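Local coordinates for extracellular solute-binding protein family 1 (Pseudothermotoga lettingae, PDB 5CI5), which binds alpha-D-tagatose and probably delivers sugars to an ABC transporter as its extracellular solute-binding component, at residues E38-V43 / M329-E334; G61-Y66 / T189-L194; W134-R139 / M339-D344. All coordinates share one frame; numbering follows the deposited sequence.

Contact 1: residues E38-V43 / M329-E334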
loop_
_atom_site.group_PDB
_atom_site.type_symbol
_atom_site.label_atom_id
_atom_site.label_comp_id
_atom_site.label_asym_id
_atom_site.label_seq_id
_atom_site.Cartn_x
_atom_site.Cartn_y
_atom_site.Cartn_z
ATOM N N GLU A 38 -0.643 -14.502 14.479
ATOM C CA GLU A 38 -0.941 -14.733 15.887
ATOM C C GLU A 38 -1.852 -13.634 16.406
ATOM O O GLU A 38 -2.765 -13.893 17.195
ATOM C CB GLU A 38 0.336 -14.787 16.725
ATOM C CG GLU A 38 1.305 -15.884 16.324
ATOM C CD GLU A 38 2.687 -15.685 16.929
ATOM O OE1 GLU A 38 2.763 -15.435 18.150
ATOM O OE2 GLU A 38 3.691 -15.765 16.184
ATOM N N THR A 39 -1.611 -12.405 15.955
ATOM C CA THR A 39 -2.470 -11.287 16.328
ATOM C C THR A 39 -3.867 -11.491 15.758
ATOM O O THR A 39 -4.878 -11.290 16.446
ATOM C CB THR A 39 -1.884 -9.951 15.846
ATOM O OG1 THR A 39 -0.565 -9.806 16.391
ATOM C CG2 THR A 39 -2.742 -8.782 16.307
ATOM N N TRP A 40 -3.935 -11.915 14.502
ATOM C CA TRP A 40 -5.232 -12.195 13.900
ATOM C C TRP A 40 -5.962 -13.289 14.661
ATOM O O TRP A 40 -7.156 -13.166 14.932
ATOM C CB TRP A 40 -5.073 -12.588 12.434
ATOM C CG TRP A 40 -4.886 -11.383 11.560
ATOM C CD1 TRP A 40 -3.785 -11.065 10.821
ATOM C CD2 TRP A 40 -5.833 -10.329 11.347
ATOM N NE1 TRP A 40 -3.997 -9.884 10.166
ATOM C CE2 TRP A 40 -5.245 -9.413 10.469
ATOM C CE3 TRP A 40 -7.129 -10.073 11.822
ATOM C CZ2 TRP A 40 -5.900 -8.248 10.054
ATOM C CZ3 TRP A 40 -7.777 -8.935 11.396
ATOM C CH2 TRP A 40 -7.155 -8.026 10.540
ATOM N N ASN A 41 -5.263 -14.351 15.015
ATOM C CA ASN A 41 -5.939 -15.454 15.701
ATOM C C ASN A 41 -6.530 -14.995 17.043
ATOM O O ASN A 41 -7.698 -15.272 17.333
ATOM C CB ASN A 41 -4.992 -16.626 15.899
ATOM C CG ASN A 41 -5.693 -17.837 16.499
ATOM O OD1 ASN A 41 -6.604 -18.402 15.887
ATOM N ND2 ASN A 41 -5.285 -18.230 17.705
ATOM N N SER A 42 -5.753 -14.251 17.828
ATOM C CA SER A 42 -6.256 -13.671 19.073
ATOM C C SER A 42 -7.496 -12.804 18.863
ATOM O O SER A 42 -8.496 -12.933 19.565
ATOM C CB SER A 42 -5.162 -12.847 19.727
ATOM O OG SER A 42 -4.155 -13.710 20.197
ATOM N N VAL A 43 -7.412 -11.890 17.907
ATOM C CA VAL A 43 -8.538 -11.022 17.601
ATOM C C VAL A 43 -9.794 -11.800 17.211
ATOM O O VAL A 43 -10.893 -11.463 17.654
ATOM C CB VAL A 43 -8.160 -10.048 16.457
ATOM C CG1 VAL A 43 -9.372 -9.302 15.940
ATOM C CG2 VAL A 43 -7.105 -9.059 16.949
HETATM N N MSE A 329 -7.572 -0.119 19.306
HETATM C CA MSE A 329 -6.692 0.336 20.378
HETATM C C MSE A 329 -5.726 -0.778 20.788
HETATM O O MSE A 329 -4.520 -0.559 20.942
HETATM C CB MSE A 329 -7.495 0.809 21.592
HETATM C CG MSE A 329 -7.972 2.228 21.468
HETATM SE SE MSE A 329 -6.496 3.521 21.524
HETATM C CE MSE A 329 -6.455 3.841 23.441
ATOM N N LYS A 330 -6.252 -1.982 20.963
ATOM C CA LYS A 330 -5.422 -3.102 21.343
ATOM C C LYS A 330 -4.413 -3.453 20.264
ATOM O O LYS A 330 -3.242 -3.735 20.553
ATOM C CB LYS A 330 -6.299 -4.309 21.679
ATOM C CG LYS A 330 -5.508 -5.518 22.170
ATOM C CD LYS A 330 -6.431 -6.584 22.696
ATOM C CE LYS A 330 -5.665 -7.787 23.231
ATOM N NZ LYS A 330 -6.603 -8.842 23.737
ATOM N N TRP A 331 -4.855 -3.435 19.022
ATOM C CA TRP A 331 -3.958 -3.700 17.901
ATOM C C TRP A 331 -2.777 -2.731 17.879
ATOM O O TRP A 331 -1.625 -3.147 17.799
ATOM C CB TRP A 331 -4.726 -3.624 16.577
ATOM C CG TRP A 331 -3.898 -4.097 15.454
ATOM C CD1 TRP A 331 -2.827 -3.455 14.907
ATOM C CD2 TRP A 331 -4.045 -5.322 14.746
ATOM N NE1 TRP A 331 -2.292 -4.208 13.885
ATOM C CE2 TRP A 331 -3.019 -5.364 13.772
ATOM C CE3 TRP A 331 -4.951 -6.382 14.827
ATOM C CZ2 TRP A 331 -2.880 -6.426 12.881
ATOM C CZ3 TRP A 331 -4.807 -7.440 13.943
ATOM C CH2 TRP A 331 -3.771 -7.455 12.990
ATOM N N VAL A 332 -3.045 -1.434 17.967
ATOM C CA VAL A 332 -1.974 -0.439 17.975
ATOM C C VAL A 332 -1.047 -0.591 19.170
ATOM O O VAL A 332 0.179 -0.447 19.038
ATOM C CB VAL A 332 -2.546 0.989 17.976
ATOM C CG1 VAL A 332 -1.487 2.019 18.456
ATOM C CG2 VAL A 332 -3.023 1.300 16.610
ATOM N N GLU A 333 -1.631 -0.841 20.338
ATOM C CA GLU A 333 -0.855 -1.027 21.568
ATOM C C GLU A 333 0.159 -2.130 21.375
ATOM O O GLU A 333 1.319 -2.008 21.776
ATOM C CB GLU A 333 -1.768 -1.369 22.766
ATOM C CG GLU A 333 -1.140 -2.322 23.834
ATOM C CD GLU A 333 -2.134 -2.822 24.906
ATOM O OE1 GLU A 333 -3.336 -3.042 24.607
ATOM O OE2 GLU A 333 -1.698 -3.013 26.064
ATOM N N GLU A 334 -0.291 -3.226 20.792
ATOM C CA GLU A 334 0.546 -4.401 20.667
ATOM C C GLU A 334 1.519 -4.326 19.508
ATOM O O GLU A 334 2.674 -4.730 19.651
ATOM C CB GLU A 334 -0.322 -5.643 20.521
ATOM C CG GLU A 334 -1.109 -5.954 21.773
ATOM C CD GLU A 334 -1.953 -7.205 21.639
ATOM O OE1 GLU A 334 -2.058 -7.734 20.508
ATOM O OE2 GLU A 334 -2.513 -7.651 22.667
HETATM O O HOH W 1 -0.588 -9.981 18.969
#
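Trp331, on helix 325-335, pushes its indole against Thr39, Trp40 and Val43 of helix 37-51, a helix-helix packing in the type 2 periplasmic binding protein fold. The segments run nearly antiparallel, at 152°, with their axes 11.8 Å apart at closest; such a wide spacing suits a long flat side chain. Trp331 holds CG opposite the backbone N (chi1 -171°), which carries the six-membered end of its ring across to the other helix. There Thr39 CG2 sits over one face of the indole, 3.4 Å from CZ3 and close to the ring normal, as a CH-pi contact. The edge of the same ring points at the face of Trp40 in an edge-to-face pair inclined at 59°, its centroids 4.8 Å apart. Trp331 CH2 makes the nearest approach of that pair, 3.5 Å from Trp40 CE2. Val43 closes the group more loosely, CG2 meeting the indole at its edge, 4.0 Å from CE3 of Trp331. Neither buried indole N-H lacks an acceptor: Trp40 NE1 bonds to the carbonyl of Val33, and Trp331 NE1 to that of Gly337. Threonine suits its position because its two branches serve different neighbours. While the methyl lies on Trp331, Thr39 OG1 is hydrogen-bonded to a water 2.6 Å away, and that water donates a 3.1 Å hydrogen bond to Glu334 OE1.

Contact 2: residues G61-Y66 / T189-L194. With T6T (alpha-D-tagatopyranose), chain C.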
loop_
_atom_site.group_PDB
_atom_site.type_symbol
_atom_site.label_atom_id
_atom_site.label_comp_id
_atom_site.label_asym_id
_atom_site.label_seq_id
_atom_site.Cartn_x
_atom_site.Cartn_y
_atom_site.Cartn_z
ATOM N N GLY A 61 -0.896 -14.018 1.056
ATOM C CA GLY A 61 0.160 -13.076 0.718
ATOM C C GLY A 61 -0.278 -12.054 -0.325
ATOM O O GLY A 61 -1.165 -12.295 -1.143
ATOM N N PHE A 62 0.359 -10.898 -0.318
ATOM C CA PHE A 62 -0.064 -9.833 -1.200
ATOM C C PHE A 62 0.044 -10.149 -2.668
ATOM O O PHE A 62 -0.853 -9.833 -3.423
ATOM C CB PHE A 62 0.746 -8.549 -0.951
ATOM C CG PHE A 62 0.349 -7.403 -1.854
ATOM C CD1 PHE A 62 -0.888 -6.794 -1.715
ATOM C CD2 PHE A 62 1.189 -6.965 -2.846
ATOM C CE1 PHE A 62 -1.273 -5.757 -2.540
ATOM C CE2 PHE A 62 0.810 -5.916 -3.687
ATOM C CZ PHE A 62 -0.421 -5.317 -3.536
ATOM N N ASP A 63 1.132 -10.773 -3.084
ATOM C CA ASP A 63 1.502 -10.726 -4.494
ATOM C C ASP A 63 0.524 -11.505 -5.387
ATOM O O ASP A 63 0.428 -11.215 -6.582
ATOM C CB ASP A 63 2.918 -11.257 -4.693
ATOM C CG ASP A 63 3.991 -10.339 -4.115
ATOM O OD1 ASP A 63 3.664 -9.308 -3.504
ATOM O OD2 ASP A 63 5.191 -10.656 -4.283
ATOM N N THR A 64 -0.197 -12.462 -4.818
ATOM C CA THR A 64 -1.168 -13.235 -5.606
ATOM C C THR A 64 -2.598 -13.074 -5.119
ATOM O O THR A 64 -3.504 -13.765 -5.613
ATOM C CB THR A 64 -0.832 -14.750 -5.619
ATOM O OG1 THR A 64 -0.850 -15.282 -4.295
ATOM C CG2 THR A 64 0.531 -14.976 -6.227
ATOM N N TYR A 65 -2.835 -12.144 -4.192
ATOM C CA TYR A 65 -4.147 -12.098 -3.561
ATOM C C TYR A 65 -5.237 -11.568 -4.513
ATOM O O TYR A 65 -6.351 -12.093 -4.508
ATOM C CB TYR A 65 -4.098 -11.272 -2.271
ATOM C CG TYR A 65 -5.436 -11.164 -1.549
ATOM C CD1 TYR A 65 -6.226 -12.290 -1.339
ATOM C CD2 TYR A 65 -5.906 -9.936 -1.073
ATOM C CE1 TYR A 65 -7.440 -12.204 -0.664
ATOM C CE2 TYR A 65 -7.136 -9.838 -0.392
ATOM C CZ TYR A 65 -7.901 -10.973 -0.219
ATOM O OH TYR A 65 -9.107 -10.914 0.432
ATOM N N TYR A 66 -4.937 -10.573 -5.340
ATOM C CA TYR A 66 -5.954 -10.030 -6.248
ATOM C C TYR A 66 -6.517 -11.130 -7.140
ATOM O O TYR A 66 -7.719 -11.292 -7.276
ATOM C CB TYR A 66 -5.379 -8.914 -7.113
ATOM C CG TYR A 66 -6.391 -8.292 -8.053
ATOM C CD1 TYR A 66 -7.395 -7.458 -7.566
ATOM C CD2 TYR A 66 -6.357 -8.534 -9.422
ATOM C CE1 TYR A 66 -8.320 -6.870 -8.433
ATOM C CE2 TYR A 66 -7.289 -7.957 -10.288
ATOM C CZ TYR A 66 -8.270 -7.135 -9.788
ATOM O OH TYR A 66 -9.187 -6.573 -10.671
ATOM N N THR A 189 4.145 -6.470 -9.875
ATOM C CA THR A 189 3.298 -6.326 -8.703
ATOM C C THR A 189 2.969 -4.835 -8.526
ATOM O O THR A 189 3.622 -3.951 -9.111
ATOM C CB THR A 189 3.971 -6.843 -7.419
ATOM O OG1 THR A 189 5.108 -6.011 -7.148
ATOM C CG2 THR A 189 4.391 -8.321 -7.507
ATOM N N GLU A 190 1.948 -4.564 -7.711
ATOM C CA GLU A 190 1.478 -3.214 -7.479
ATOM C C GLU A 190 2.579 -2.312 -6.936
ATOM O O GLU A 190 2.520 -1.119 -7.156
ATOM C CB GLU A 190 0.297 -3.250 -6.504
ATOM C CG GLU A 190 -0.359 -1.926 -6.226
ATOM C CD GLU A 190 -1.124 -1.341 -7.386
ATOM O OE1 GLU A 190 -1.279 -2.013 -8.425
ATOM O OE2 GLU A 190 -1.561 -0.192 -7.255
ATOM N N HIS A 191 3.555 -2.875 -6.215
ATOM C CA HIS A 191 4.639 -2.064 -5.648
ATOM C C HIS A 191 5.325 -1.239 -6.747
ATOM O O HIS A 191 5.769 -0.108 -6.529
ATOM C CB HIS A 191 5.733 -2.901 -4.959
ATOM C CG HIS A 191 5.246 -3.993 -4.059
ATOM N ND1 HIS A 191 4.865 -5.231 -4.533
ATOM C CD2 HIS A 191 5.170 -4.070 -2.708
ATOM C CE1 HIS A 191 4.545 -6.010 -3.514
ATOM N NE2 HIS A 191 4.715 -5.326 -2.393
ATOM N N THR A 192 5.477 -1.828 -7.921
ATOM C CA THR A 192 6.164 -1.167 -9.018
ATOM C C THR A 192 5.369 0.034 -9.561
ATOM O O THR A 192 5.917 1.111 -9.812
ATOM C CB THR A 192 6.458 -2.196 -10.108
ATOM O OG1 THR A 192 7.315 -3.190 -9.535
ATOM C CG2 THR A 192 7.123 -1.545 -11.354
ATOM N N THR A 193 4.058 -0.113 -9.655
ATOM C CA THR A 193 3.206 1.009 -9.995
ATOM C C THR A 193 3.283 2.090 -8.948
ATOM O O THR A 193 3.359 3.269 -9.272
ATOM C CB THR A 193 1.758 0.574 -10.151
ATOM O OG1 THR A 193 1.734 -0.369 -11.215
ATOM C CG2 THR A 193 0.814 1.762 -10.488
ATOM N N LEU A 194 3.227 1.690 -7.687
ATOM C CA LEU A 194 3.286 2.660 -6.609
ATOM C C LEU A 194 4.608 3.392 -6.606
ATOM O O LEU A 194 4.645 4.608 -6.373
ATOM C CB LEU A 194 3.032 1.969 -5.259
ATOM C CG LEU A 194 1.601 1.478 -5.034
ATOM C CD1 LEU A 194 1.572 0.439 -3.940
ATOM C CD2 LEU A 194 0.683 2.636 -4.714
HETATM O O3 T6T C . -0.663 0.318 0.876
HETATM C C3 T6T C . -1.239 -0.984 0.917
HETATM C C4 T6T C . -1.966 -1.239 -0.403
HETATM O O4 T6T C . -2.905 -0.186 -0.657
HETATM C C5 T6T C . -0.928 -1.318 -1.501
HETATM O O5 T6T C . -1.558 -1.567 -2.759
HETATM C C6 T6T C . 0.101 -2.397 -1.180
HETATM O O6 T6T C . 0.736 -2.078 0.057
HETATM C C2 T6T C . -0.168 -1.997 1.162
HETATM O O2 T6T C . -0.766 -3.281 1.380
HETATM C C1 T6T C . 0.674 -1.636 2.406
HETATM O O1 T6T C . -0.076 -1.454 3.550
#
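Thr189 opens the second segment by laying its methyl, CG2, against the carboxylate of Asp63, 4.0 Å from CG; OD2 of that carboxylate is hydrogen-bonded to His246. The threonine hydroxyl serves its own segment, sharing a 2.7 Å hydrogen bond between Thr189 OG1 and His191 ND1 that steadies the imidazole. Glu190 then brings CB to the edge of the Phe62 ring, 3.7 Å from CZ; a bend at chi2 (69°) turns its carboxylate off toward Arg370, Ser380 and Tyr376. His191 presents its face to the edge of Phe62 in an offset edge-to-face pair, with planes 79° apart. Near the plane of the imidazole, Asp63 OD1 stands 3.4 Å from CE1 of His191, whose NE2 is bonded to Asp248. Leu194, one turn on from Glu190, adds an apolar wall, CD1 lying 3.9 Å from C5 of the tagatose. Phe62 touches the sugar as well, its CZ 3.8 Å from C6. An alanine in place of Phe62 would remove the ring, and is likely to open a gap between His191 and the sugar and leave Glu190 CB without its neighbour. Apolar side chains against sugar carbons, beside a glutamate held by polar partners, are characteristic of the interlobe ligand pocket of solute-binding proteins.

Contact 3: residues W134-R139 / M339-D344. With T6T (alpha-D-tagatopyranose), chain C.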
loop_
_atom_site.group_PDB
_atom_site.type_symbol
_atom_site.label_atom_id
_atom_site.label_comp_id
_atom_site.label_asym_id
_atom_site.label_seq_id
_atom_site.Cartn_x
_atom_site.Cartn_y
_atom_site.Cartn_z
ATOM N N TRP A 134 -10.390 -0.606 6.932
ATOM C CA TRP A 134 -9.949 -1.202 8.199
ATOM C C TRP A 134 -8.555 -0.702 8.637
ATOM O O TRP A 134 -8.366 -0.349 9.799
ATOM C CB TRP A 134 -9.953 -2.732 8.101
ATOM C CG TRP A 134 -9.595 -3.345 9.419
ATOM C CD1 TRP A 134 -10.430 -3.473 10.513
ATOM C CD2 TRP A 134 -8.312 -3.831 9.840
ATOM N NE1 TRP A 134 -9.742 -4.036 11.567
ATOM C CE2 TRP A 134 -8.450 -4.267 11.184
ATOM C CE3 TRP A 134 -7.069 -3.971 9.211
ATOM C CZ2 TRP A 134 -7.389 -4.803 11.916
ATOM C CZ3 TRP A 134 -6.003 -4.519 9.946
ATOM C CH2 TRP A 134 -6.179 -4.935 11.283
ATOM N N TYR A 135 -7.563 -0.727 7.742
ATOM C CA TYR A 135 -6.326 0.003 8.014
ATOM C C TYR A 135 -5.945 0.824 6.813
ATOM O O TYR A 135 -6.402 0.583 5.700
ATOM C CB TYR A 135 -5.174 -0.927 8.432
ATOM C CG TYR A 135 -4.246 -1.524 7.377
ATOM C CD1 TYR A 135 -3.283 -0.747 6.749
ATOM C CD2 TYR A 135 -4.261 -2.886 7.101
ATOM C CE1 TYR A 135 -2.386 -1.313 5.844
ATOM C CE2 TYR A 135 -3.364 -3.465 6.210
ATOM C CZ TYR A 135 -2.428 -2.671 5.594
ATOM O OH TYR A 135 -1.550 -3.302 4.729
ATOM N N THR A 136 -5.166 1.858 7.090
ATOM C CA THR A 136 -4.694 2.730 6.036
ATOM C C THR A 136 -3.204 3.039 6.242
ATOM O O THR A 136 -2.554 2.532 7.184
ATOM C CB THR A 136 -5.552 4.016 5.981
ATOM O OG1 THR A 136 -5.241 4.768 4.800
ATOM C CG2 THR A 136 -5.399 4.897 7.232
ATOM N N ASP A 137 -2.672 3.831 5.323
ATOM C CA ASP A 137 -1.270 4.179 5.297
ATOM C C ASP A 137 -1.040 5.280 4.274
ATOM O O ASP A 137 -1.941 5.642 3.510
ATOM C CB ASP A 137 -0.402 2.945 4.959
ATOM C CG ASP A 137 -0.685 2.365 3.550
ATOM O OD1 ASP A 137 -0.637 3.139 2.574
ATOM O OD2 ASP A 137 -0.958 1.131 3.426
ATOM N N CYS A 138 0.174 5.819 4.273
ATOM C CA CYS A 138 0.641 6.573 3.116
ATOM C C CYS A 138 2.092 6.171 2.935
ATOM O O CYS A 138 2.706 5.572 3.832
ATOM C CB CYS A 138 0.475 8.093 3.285
ATOM S SG CYS A 138 1.395 8.842 4.610
ATOM N N ARG A 139 2.626 6.450 1.757
ATOM C CA ARG A 139 3.972 5.980 1.439
ATOM C C ARG A 139 5.013 7.054 1.605
ATOM O O ARG A 139 4.811 8.233 1.274
ATOM C CB ARG A 139 4.012 5.391 0.028
ATOM C CG ARG A 139 3.784 3.891 0.028
ATOM C CD ARG A 139 3.539 3.267 -1.332
ATOM N NE ARG A 139 3.681 1.810 -1.234
ATOM C CZ ARG A 139 2.747 0.979 -0.781
ATOM N NH1 ARG A 139 1.558 1.446 -0.421
ATOM N NH2 ARG A 139 2.999 -0.332 -0.707
HETATM N N MSE A 339 -1.704 1.958 10.220
HETATM C CA MSE A 339 -2.462 3.084 10.707
HETATM C C MSE A 339 -3.945 2.747 10.816
HETATM O O MSE A 339 -4.541 2.222 9.861
HETATM C CB MSE A 339 -2.272 4.282 9.779
HETATM C CG MSE A 339 -2.984 5.529 10.205
HETATM SE SE MSE A 339 -2.383 6.985 9.053
HETATM C CE MSE A 339 -3.831 8.192 9.288
ATOM N N PRO A 340 -4.549 3.050 11.977
ATOM C CA PRO A 340 -5.989 2.836 12.082
ATOM C C PRO A 340 -6.737 3.741 11.117
ATOM O O PRO A 340 -6.343 4.893 10.937
ATOM C CB PRO A 340 -6.324 3.221 13.542
ATOM C CG PRO A 340 -4.984 3.246 14.293
ATOM C CD PRO A 340 -3.927 3.466 13.257
ATOM N N THR A 341 -7.803 3.231 10.516
ATOM C CA THR A 341 -8.735 4.077 9.773
ATOM C C THR A 341 -9.603 4.937 10.700
ATOM O O THR A 341 -10.215 5.874 10.227
ATOM C CB THR A 341 -9.651 3.250 8.881
ATOM O OG1 THR A 341 -10.390 2.310 9.677
ATOM C CG2 THR A 341 -8.815 2.522 7.844
ATOM N N ARG A 342 -9.648 4.613 11.995
ATOM C CA ARG A 342 -10.389 5.414 12.983
ATOM C C ARG A 342 -9.549 6.568 13.548
ATOM O O ARG A 342 -8.470 6.352 14.097
ATOM C CB ARG A 342 -10.848 4.560 14.160
ATOM C CG ARG A 342 -11.848 3.434 13.854
ATOM C CD ARG A 342 -12.190 2.695 15.144
ATOM N NE ARG A 342 -12.991 3.569 16.007
ATOM C CZ ARG A 342 -14.295 3.477 16.223
ATOM N NH1 ARG A 342 -15.027 2.508 15.685
ATOM N NH2 ARG A 342 -14.880 4.379 17.006
HETATM N N MSE A 343 -10.099 7.774 13.460
HETATM C CA MSE A 343 -9.457 8.984 13.966
HETATM C C MSE A 343 -9.284 8.914 15.481
HETATM O O MSE A 343 -8.205 9.222 15.989
HETATM C CB MSE A 343 -10.267 10.219 13.595
HETATM C CG MSE A 343 -10.201 10.531 12.138
HETATM SE SE MSE A 343 -10.952 12.263 11.711
HETATM C CE MSE A 343 -12.808 11.793 11.929
ATOM N N ASP A 344 -10.326 8.483 16.195
ATOM C CA ASP A 344 -10.237 8.465 17.657
ATOM C C ASP A 344 -9.103 7.542 18.135
ATOM O O ASP A 344 -8.381 7.918 19.044
ATOM C CB ASP A 344 -11.571 8.107 18.320
ATOM C CG ASP A 344 -12.236 6.833 17.780
ATOM O OD1 ASP A 344 -11.638 6.073 16.973
ATOM O OD2 ASP A 344 -13.397 6.589 18.213
HETATM O O3 T6T C . -0.663 0.318 0.876
HETATM C C3 T6T C . -1.239 -0.984 0.917
HETATM C C4 T6T C . -1.966 -1.239 -0.403
HETATM O O4 T6T C . -2.905 -0.186 -0.657
HETATM C C5 T6T C . -0.928 -1.318 -1.501
HETATM O O5 T6T C . -1.558 -1.567 -2.759
HETATM C C6 T6T C . 0.101 -2.397 -1.180
HETATM O O6 T6T C . 0.736 -2.078 0.057
HETATM C C2 T6T C . -0.168 -1.997 1.162
HETATM O O2 T6T C . -0.766 -3.281 1.380
HETATM C C1 T6T C . 0.674 -1.636 2.406
HETATM O O1 T6T C . -0.076 -1.454 3.550
#
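Two successive antiparallel beta bridges, a short ladder, join Thr136 to Met339 and Tyr135 to Pro340, docking strand 339-340 onto strand 128-138 in the mixed sheet of this type 2 periplasmic binding protein fold. Thr136 and Met339 form the hydrogen-bonded pair: Thr136 N donates to Met339 O at 2.9 Å and an almost straight 173°, whereas the return bond from Met339 N to Thr136 O is weak at 3.2 Å. Tyr135 and Pro340 make the neighbouring non-hydrogen-bonded pair, a place where proline's missing N-H costs nothing. On the other side of strand 128-138, Trp134 and Tyr135 both face Trp301 in a classic beta bulge.

Side chains reinforce the ladder. Thr136 CG2 packs 3.9 Å from CG of Met339, a selenomethionine whose extended chain runs on to helix 355-363, while Thr136 OG1 bonds to the carbonyl of Gly299. Thr341 presses CG2 against the backbone of the bulge, 3.3 Å from Trp134 C, and its hydroxyl is bonded to Pro133 O.

The same segment, 134-139, contributes three residues to the sugar site. Tyr135 CG lies between the backbone N and carbonyl carbon (chi1 90°), directing the phenol to tagatose, where OH is hydrogen-bonded to O1 at 2.6 Å with O1 near the ring plane. Asp137 OD2 accepts from two sugar hydroxyls, O1 and O3, both at 2.7 Å. A carboxylate fits this task, as one oxygen can take two donors. Arg139, whose NH2 is also paired with Glu247, grips O3 from a second direction and reaches O6 besides: NH1 donates to O3 at 2.8 Å, and NH2 to O6 at 3.0 Å and 171°.

Overall arrangement
Contacts 1 and 3 share one flank of the fold, their centres 15 Å apart; helix 325-335 is followed, after a short link, by strand 339-340. Trp134 joins them, meeting both Trp40 and Trp331, while Val332 packs on Pro340. Contact 2 lies elsewhere: its centre is 24 Å from that of contact 1, with no touch between them, and 19 Å from that of contact 3. The sugar and the packing of Leu194 on Arg139 bridge contacts 2 and 3. Along the chain the segments come in the order 38-43, 61-66, 134-139, 189-194, 329-334 and 339-344. Contacts 2 and 3 thus converge on one tagatose, consistent with a cleft-binding transport protein, whereas in contact 1 the Trp331 side chain stays about 11 Å from it.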